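Side-chain contacts in Cwp19 (Clostridioides difficile, PDB 5OQ3), which probably hydrolyses cell-wall peptidoglycan, this chain being its TIM-barrel glycoside hydrolase domain, and may have amidase activity: residues K169-V172 / D173-E177; A79-S83 / N84-W88. One frame throughout, in Å; residues are numbered along the deposited sequence.

In the fold
Interaction 1 lies within helix 165-181, which leads into barrel strand 186-189; interaction 2 is a loop between barrel strand 68-74 and helix 90-93. Their centres are 12 Å apart, and the loop lies against the helix. Two polar links join them: Glu177 OE1 is 2.6 Å from Ser83 OG, and Tyr170 OH is 2.7 Å from Asn86 OD1, both probable hydrogen bonds. The Ile85 methyl CD1 also packs 3.7 Å from the carbonyl oxygen Asp173 O. One helix face thus holds a loop that follows a different strand of the same barrel. The ethanediol bound in interaction 2 probably came from the crystallisation liquor.

Interaction 1: K169-V172 / D173-E177; sequences KYIV and DSIAE
Lys169 and Asp173, one helical turn apart, form a salt bridge, with Lys169 NZ 2.9 Å from Asp173 OD2 on the syn lone pair of that oxygen. The lysine chain runs out nearly straight and then bends at its last torsion (chi4 59°), which turns the ammonium group toward Asp173 OD2. A short acid and a long flexible base suit this spacing. The same OD2 lies only 3.3 Å from Lys169 O, another acceptor, so the positive charge nearby probably eases that approach.

Backbone bonds hold the turns together: Asp173 N reaches Lys169 O at 2.8 Å, and Ala176 N reaches Val172 O at 2.8 Å. Tyr170 O is gripped twice, by Ser174 N at 2.9 Å and by Ser174 OG at 2.9 Å, the two donors coming from opposite faces of its plane. Serine does this because its hydroxyl sits beside its own backbone N (chi1 -69°) and folds back on the preceding turn. The hydroxyl also meets the Tyr170 ring obliquely, 3.3 Å from CE1, and has a second partner in Asn86 ND2.

Among the apolar groups, Ile171 and Ile175 lie side by side and point the same way. Their methyl contact involves one of two conformers of Ile175, and is accordingly less certain. Ile175 packs on Val187 and Phe189 of strand 186-189, whereas Val172 rests on Val229 of helix 214-236. With the Lys169-Asp173 pair at the surface, Ile171 and Ile175 inward, and Tyr170, Ser174 and Glu177 toward the 79-88 loop, this is a helix of the beta/alpha barrel stitched by i to i+4 contacts.

Interaction 2: A79-S83 / N84-W88; sequences ALYKS and NINPW. With EDO (1,2-ethanediol), chain C.
Ala79 and Trp88 are joined by a single beta bridge, CA to CA 4.9 Å, at the mouth of an irregular loop; between these segments its N-H bond, Ala79 N to Pro87 O at 2.9 Å, is bent and weak, a CA-H...O contact from Trp88 to Ala79 O accompanies it, and Ala79 also bonds to the backbone of Ser89.

Farther round, Ser83 makes an ST turn: with its hydroxyl anti to its own backbone N (chi1 180°), OG points into the bend and accepts from Ile85 N at 3.0 Å. A straighter i+3 bond (171°) reaches it from Asn86 N at 2.9 Å. Serine is small enough to fit inside the bend, and OE1 of Glu177, on helix 165-181, is its third and strongest polar partner. Water 1, at the edge of the Tyr81 ring, accepts from Tyr81 OH at 2.6 Å and, longer, from Asn86 ND2 at 3.2 Å. The Asn86 amide is held chiefly by that helix, OD1 by Tyr170 OH and ND2 by Ser174 OG. The small methyl of Ala79 sits over the centre of one Tyr81 ring face.

The Trp88 indole lies under Tyr81 O, which is 3.4 Å from CZ3. Over the same face sits the ethanediol, whose O1 donates to Tyr81 O at 2.7 Å.

The chemistry implies an irregular loop whose turning backbone is fixed by a serine hydroxyl, and beside whose tryptophan an ethanediol, probably from the crystallisation liquor, was modelled with one end uncertain.

Interaction 1: K169-V172 / D173-E177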
ATOM      1  N   LYS A 169       8.244  11.055 -12.869  1.00  8.07           N
ATOM      2  CA  LYS A 169       8.444  10.292 -14.093  1.00  8.88           C
ATOM      3  C   LYS A 169       9.127   8.971 -13.816  1.00  7.95           C
ATOM      4  O   LYS A 169       8.771   7.950 -14.423  1.00  9.09           O
ATOM      5  CB  LYS A 169       9.202  11.124 -15.136  1.00 10.53           C
ATOM      6  CG  LYS A 169       9.549  10.343 -16.362  1.00 11.05           C
ATOM      7  CD  LYS A 169      10.200  11.191 -17.426  1.00 15.06           C
ATOM      8  CE  LYS A 169      11.089  10.400 -18.354  1.00 18.57           C
ATOM      9  NZ  LYS A 169      10.363   9.323 -19.059  1.00 20.69           N
ATOM     10  N   TYR A 170      10.153   8.988 -12.957  1.00  8.24           N
ATOM     11  CA  TYR A 170      10.847   7.745 -12.628  1.00  8.40           C
ATOM     12  C   TYR A 170       9.903   6.727 -11.958  1.00  8.00           C
ATOM     13  O   TYR A 170       9.974   5.542 -12.249  1.00  8.86           O
ATOM     14  CB  TYR A 170      12.053   8.067 -11.723  1.00 10.05           C
ATOM     15  CG  TYR A 170      12.444   6.992 -10.723  1.00 10.34           C
ATOM     16  CD1 TYR A 170      13.018   5.805 -11.130  1.00 11.23           C
ATOM     17  CD2 TYR A 170      12.217   7.159  -9.359  1.00 11.73           C
ATOM     18  CE1 TYR A 170      13.370   4.808 -10.227  1.00 11.96           C
ATOM     19  CE2 TYR A 170      12.561   6.186  -8.434  1.00 12.41           C
ATOM     20  CZ  TYR A 170      13.117   5.007  -8.873  1.00 11.99           C
ATOM     21  OH  TYR A 170      13.411   4.014  -7.964  1.00 13.86           O
ATOM     22  N   ILE A 171       9.074   7.188 -11.043  1.00  7.82           N
ATOM     23  CA  ILE A 171       8.100   6.285 -10.421  1.00  8.68           C
ATOM     24  C   ILE A 171       7.107   5.745 -11.451  1.00  8.73           C
ATOM     25  O   ILE A 171       6.861   4.526 -11.508  1.00  8.68           O
ATOM     26  CB  ILE A 171       7.447   6.923  -9.213  1.00  8.85           C
ATOM     27  CG1 ILE A 171       8.484   7.188  -8.117  1.00 10.61           C
ATOM     28  CG2 ILE A 171       6.302   6.047  -8.685  1.00  9.80           C
ATOM     29  CD1 ILE A 171       8.034   8.196  -7.088  1.00 11.44           C
ATOM     30  N   VAL A 172       6.586   6.634 -12.298  1.00  7.60           N
ATOM     31  CA  VAL A 172       5.704   6.184 -13.377  1.00  7.80           C
ATOM     32  C   VAL A 172       6.379   5.115 -14.244  1.00  8.96           C
ATOM     33  O   VAL A 172       5.789   4.087 -14.567  1.00  8.54           O
ATOM     34  CB  VAL A 172       5.229   7.354 -14.216  1.00  7.94           C
ATOM     35  CG1 VAL A 172       4.518   6.924 -15.480  1.00  8.31           C
ATOM     36  CG2 VAL A 172       4.322   8.261 -13.372  1.00  8.55           C
ATOM     37  N   ASP A 173       7.617   5.404 -14.643  1.00  8.65           N
ATOM     38  CA  ASP A 173       8.328   4.476 -15.502  1.00  9.84           C
ATOM     39  C   ASP A 173       8.611   3.153 -14.808  1.00  9.83           C
ATOM     40  O   ASP A 173       8.621   2.109 -15.441  1.00 11.94           O
ATOM     41  CB  ASP A 173       9.643   5.140 -15.982  1.00 11.15           C
ATOM     42  CG  ASP A 173       9.416   6.304 -16.962  1.00 13.94           C
ATOM     43  OD1 ASP A 173       8.275   6.460 -17.503  1.00 15.51           O
ATOM     44  OD2 ASP A 173      10.377   7.101 -17.176  1.00 17.56           O
ATOM     45  N   SER A 174       8.876   3.210 -13.503  1.00 10.05           N
ATOM     46  CA  SER A 174       9.131   1.995 -12.726  1.00 10.49           C
ATOM     47  C   SER A 174       7.881   1.093 -12.693  1.00 10.02           C
ATOM     48  O   SER A 174       7.990  -0.126 -12.870  1.00 12.37           O
ATOM     49  CB  SER A 174       9.528   2.360 -11.295  1.00 12.26           C
ATOM     50  OG  SER A 174      10.803   2.986 -11.166  1.00 12.78           O
ATOM     51  N   ILE A 175       6.722   1.703 -12.533  1.00  8.62           N
ATOM     52  CA  ILE A 175       5.489   0.936 -12.574  0.52  7.47           C
ATOM     53  C   ILE A 175       5.143   0.443 -13.971  1.00  8.35           C
ATOM     54  O   ILE A 175       4.718  -0.715 -14.141  1.00  8.41           O
ATOM     55  CB  ILE A 175       4.384   1.768 -11.940  0.52  9.57           C
ATOM     56  CG1 ILE A 175       4.752   1.906 -10.463  0.52  8.73           C
ATOM     57  CG2 ILE A 175       3.038   1.089 -12.132  0.52  9.66           C
ATOM     58  CD1 ILE A 175       4.040   3.048  -9.837  0.52 10.05           C
ATOM     59  N   ALA A 176       5.387   1.299 -14.963  1.00  7.73           N
ATOM     60  CA  ALA A 176       5.064   0.944 -16.351  1.00  8.28           C
ATOM     61  C   ALA A 176       5.832  -0.305 -16.783  1.00  8.82           C
ATOM     62  O   ALA A 176       5.301  -1.098 -17.564  1.00  9.50           O
ATOM     63  CB  ALA A 176       5.341   2.077 -17.272  1.00  9.55           C
ATOM     64  N   GLU A 177       7.069  -0.450 -16.304  1.00  9.08           N
ATOM     65  CA  GLU A 177       7.859  -1.635 -16.653  1.00 10.44           C
ATOM     66  C   GLU A 177       7.135  -2.920 -16.211  1.00  9.30           C
ATOM     67  O   GLU A 177       7.085  -3.923 -16.917  1.00 10.82           O
ATOM     68  CB  GLU A 177       9.250  -1.562 -15.981  1.00 13.28           C
ATOM     69  CG  GLU A 177      10.188  -2.738 -16.242  1.00 15.06           C
ATOM     70  CD  GLU A 177      11.518  -2.599 -15.515  1.00 16.02           C
ATOM     71  OE1 GLU A 177      11.554  -2.367 -14.266  1.00 16.14           O
ATOM     72  OE2 GLU A 177      12.540  -2.761 -16.172  1.00 18.39           O
TER

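Interaction 2: A79-S83 / N84-W88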
ATOM      1  N   ALA A  79      13.185  -4.247  -6.167  1.00 10.88           N
ATOM      2  CA  ALA A  79      12.308  -5.037  -7.026  1.00 11.11           C
ATOM      3  C   ALA A  79      12.403  -6.505  -6.650  1.00 11.42           C
ATOM      4  O   ALA A  79      13.504  -7.059  -6.545  1.00 12.47           O
ATOM      5  CB  ALA A  79      12.686  -4.840  -8.497  1.00 12.84           C
ATOM      6  N   LEU A  80      11.232  -7.135  -6.522  1.00 11.87           N
ATOM      7  CA  LEU A  80      11.174  -8.591  -6.488  1.00 12.60           C
ATOM      8  C   LEU A  80      10.831  -9.121  -7.886  1.00 12.87           C
ATOM      9  O   LEU A  80      10.011 -10.015  -8.045  1.00 15.89           O
ATOM     10  CB  LEU A  80      10.185  -9.082  -5.416  1.00 16.50           C
ATOM     11  CG  LEU A  80      10.725  -8.928  -3.981  1.00 16.93           C
ATOM     12  CD1 LEU A  80      10.525  -7.556  -3.380  1.00 15.90           C
ATOM     13  CD2 LEU A  80      10.189  -9.971  -3.034  1.00 21.06           C
ATOM     14  N   TYR A  81      11.475  -8.535  -8.901  1.00 11.79           N
ATOM     15  CA  TYR A  81      11.241  -8.869 -10.307  1.00 12.21           C
ATOM     16  C   TYR A  81      12.469  -8.389 -11.075  1.00 13.06           C
ATOM     17  O   TYR A  81      13.217  -7.530 -10.579  1.00 13.74           O
ATOM     18  CB  TYR A  81       9.996  -8.195 -10.873  1.00 12.07           C
ATOM     19  CG  TYR A  81       9.916  -6.683 -10.670  1.00 11.43           C
ATOM     20  CD1 TYR A  81       9.401  -6.137  -9.495  1.00 11.64           C
ATOM     21  CD2 TYR A  81      10.377  -5.796 -11.633  1.00 12.14           C
ATOM     22  CE1 TYR A  81       9.321  -4.766  -9.316  1.00 11.00           C
ATOM     23  CE2 TYR A  81      10.306  -4.432 -11.462  1.00 11.95           C
ATOM     24  CZ  TYR A  81       9.794  -3.915 -10.298  1.00 10.44           C
ATOM     25  OH  TYR A  81       9.717  -2.549 -10.122  1.00 13.14           O
ATOM     26  N   LYS A  82      12.638  -8.913 -12.279  1.00 14.21           N
ATOM     27  CA  LYS A  82      13.716  -8.530 -13.178  1.00 15.05           C
ATOM     28  C   LYS A  82      13.419  -7.132 -13.728  1.00 15.55           C
ATOM     29  O   LYS A  82      12.334  -6.868 -14.272  1.00 16.09           O
ATOM     30  CB  LYS A  82      13.843  -9.543 -14.296  1.00 17.59           C
ATOM     31  CG  LYS A  82      15.040  -9.328 -15.184  1.00 21.66           C
ATOM     32  CD  LYS A  82      15.297 -10.582 -16.013  1.00 26.43           C
ATOM     33  CE  LYS A  82      16.597 -10.472 -16.769  1.00 28.46           C
ATOM     34  NZ  LYS A  82      16.562 -11.549 -17.805  1.00 29.82           N
ATOM     35  N   SER A  83      14.378  -6.220 -13.565  1.00 14.03           N
ATOM     36  CA  SER A  83      14.198  -4.796 -13.869  1.00 15.38           C
ATOM     37  C   SER A  83      15.474  -4.250 -14.506  1.00 17.15           C
ATOM     38  O   SER A  83      16.569  -4.646 -14.120  1.00 18.49           O
ATOM     39  CB  SER A  83      13.933  -4.022 -12.581  1.00 14.73           C
ATOM     40  OG  SER A  83      13.754  -2.642 -12.831  1.00 15.18           O
ATOM     41  N   ASN A  84      15.310  -3.308 -15.423  1.00 17.22           N
ATOM     42  CA  ASN A  84      16.406  -2.519 -15.976  1.00 20.41           C
ATOM     43  C   ASN A  84      16.461  -1.112 -15.315  1.00 18.92           C
ATOM     44  O   ASN A  84      17.167  -0.232 -15.784  1.00 24.49           O
ATOM     45  CB  ASN A  84      16.229  -2.383 -17.509  1.00 25.50           C
ATOM     46  CG  ASN A  84      16.362  -3.703 -18.252  1.00 32.43           C
ATOM     47  OD1 ASN A  84      17.123  -4.596 -17.852  1.00 42.28           O
ATOM     48  ND2 ASN A  84      15.655  -3.817 -19.376  1.00 42.43           N
ATOM     49  N   ILE A  85      15.693  -0.904 -14.242  1.00 16.80           N
ATOM     50  CA  ILE A  85      15.575   0.400 -13.560  1.00 17.69           C
ATOM     51  C   ILE A  85      15.964   0.288 -12.070  1.00 16.37           C
ATOM     52  O   ILE A  85      16.701   1.127 -11.551  1.00 19.22           O
ATOM     53  CB  ILE A  85      14.122   0.956 -13.671  1.00 16.96           C
ATOM     54  CG1 ILE A  85      13.670   1.041 -15.145  1.00 17.84           C
ATOM     55  CG2 ILE A  85      14.004   2.321 -12.978  1.00 17.47           C
ATOM     56  CD1 ILE A  85      12.185   1.321 -15.297  1.00 20.47           C
ATOM     57  N   ASN A  86      15.425  -0.705 -11.370  1.00 14.05           N
ATOM     58  CA  ASN A  86      15.510  -0.792  -9.927  1.00 14.23           C
ATOM     59  C   ASN A  86      16.248  -2.048  -9.529  1.00 14.16           C
ATOM     60  O   ASN A  86      16.199  -3.054 -10.224  1.00 16.10           O
ATOM     61  CB  ASN A  86      14.089  -0.762  -9.321  1.00 12.66           C
ATOM     62  CG  ASN A  86      13.451   0.590  -9.479  1.00 13.02           C
ATOM     63  OD1 ASN A  86      13.880   1.535  -8.860  1.00 15.65           O
ATOM     64  ND2 ASN A  86      12.450   0.686 -10.353  1.00 13.34           N
ATOM     65  N   PRO A  87      16.961  -2.012  -8.381  1.00 14.40           N
ATOM     66  CA  PRO A  87      17.819  -3.130  -7.970  1.00 13.20           C
ATOM     67  C   PRO A  87      17.037  -4.266  -7.338  1.00 13.29           C
ATOM     68  O   PRO A  87      15.993  -4.035  -6.706  1.00 13.57           O
ATOM     69  CB  PRO A  87      18.690  -2.510  -6.878  1.00 14.87           C
ATOM     70  CG  PRO A  87      17.814  -1.425  -6.307  1.00 14.58           C
ATOM     71  CD  PRO A  87      17.120  -0.838  -7.511  1.00 13.66           C
ATOM     72  N   TRP A  88      17.575  -5.494  -7.409  1.00 12.23           N
ATOM     73  CA  TRP A  88      16.961  -6.621  -6.702  1.00 12.63           C
ATOM     74  C   TRP A  88      16.805  -6.331  -5.221  1.00 12.82           C
ATOM     75  O   TRP A  88      17.734  -5.837  -4.564  1.00 14.40           O
ATOM     76  CB  TRP A  88      17.789  -7.902  -6.853  1.00 14.17           C
ATOM     77  CG  TRP A  88      17.838  -8.478  -8.242  1.00 15.54           C
ATOM     78  CD1 TRP A  88      18.883  -8.446  -9.123  1.00 16.64           C
ATOM     79  CD2 TRP A  88      16.799  -9.222  -8.871  1.00 15.34           C
ATOM     80  NE1 TRP A  88      18.542  -9.119 -10.274  1.00 17.01           N
ATOM     81  CE2 TRP A  88      17.281  -9.640 -10.123  1.00 16.44           C
ATOM     82  CE3 TRP A  88      15.502  -9.608  -8.472  1.00 14.86           C
ATOM     83  CZ2 TRP A  88      16.494 -10.391 -11.020  1.00 19.22           C
ATOM     84  CZ3 TRP A  88      14.723 -10.350  -9.365  1.00 15.98           C
ATOM     85  CH2 TRP A  88      15.236 -10.748 -10.610  1.00 17.21           C
TER
HETATM   86  C1  EDO C 502      16.625  -6.075 -10.662  1.00 23.85           C
HETATM   87  O1  EDO C 502      15.497  -6.366  -9.885  1.00 17.11           O
HETATM   88  C2  EDO C 502      16.679  -6.980 -11.805  1.00 18.55           C
HETATM   89  O2  EDO C 502      16.720  -6.305 -13.034  1.00 38.27           O
HETATM   90  O   HOH W   1      10.470  -1.067 -12.126  1.00 13.96           O
HETATM   91  O   HOH W   2      18.201  -3.277 -12.246  1.00 41.46           O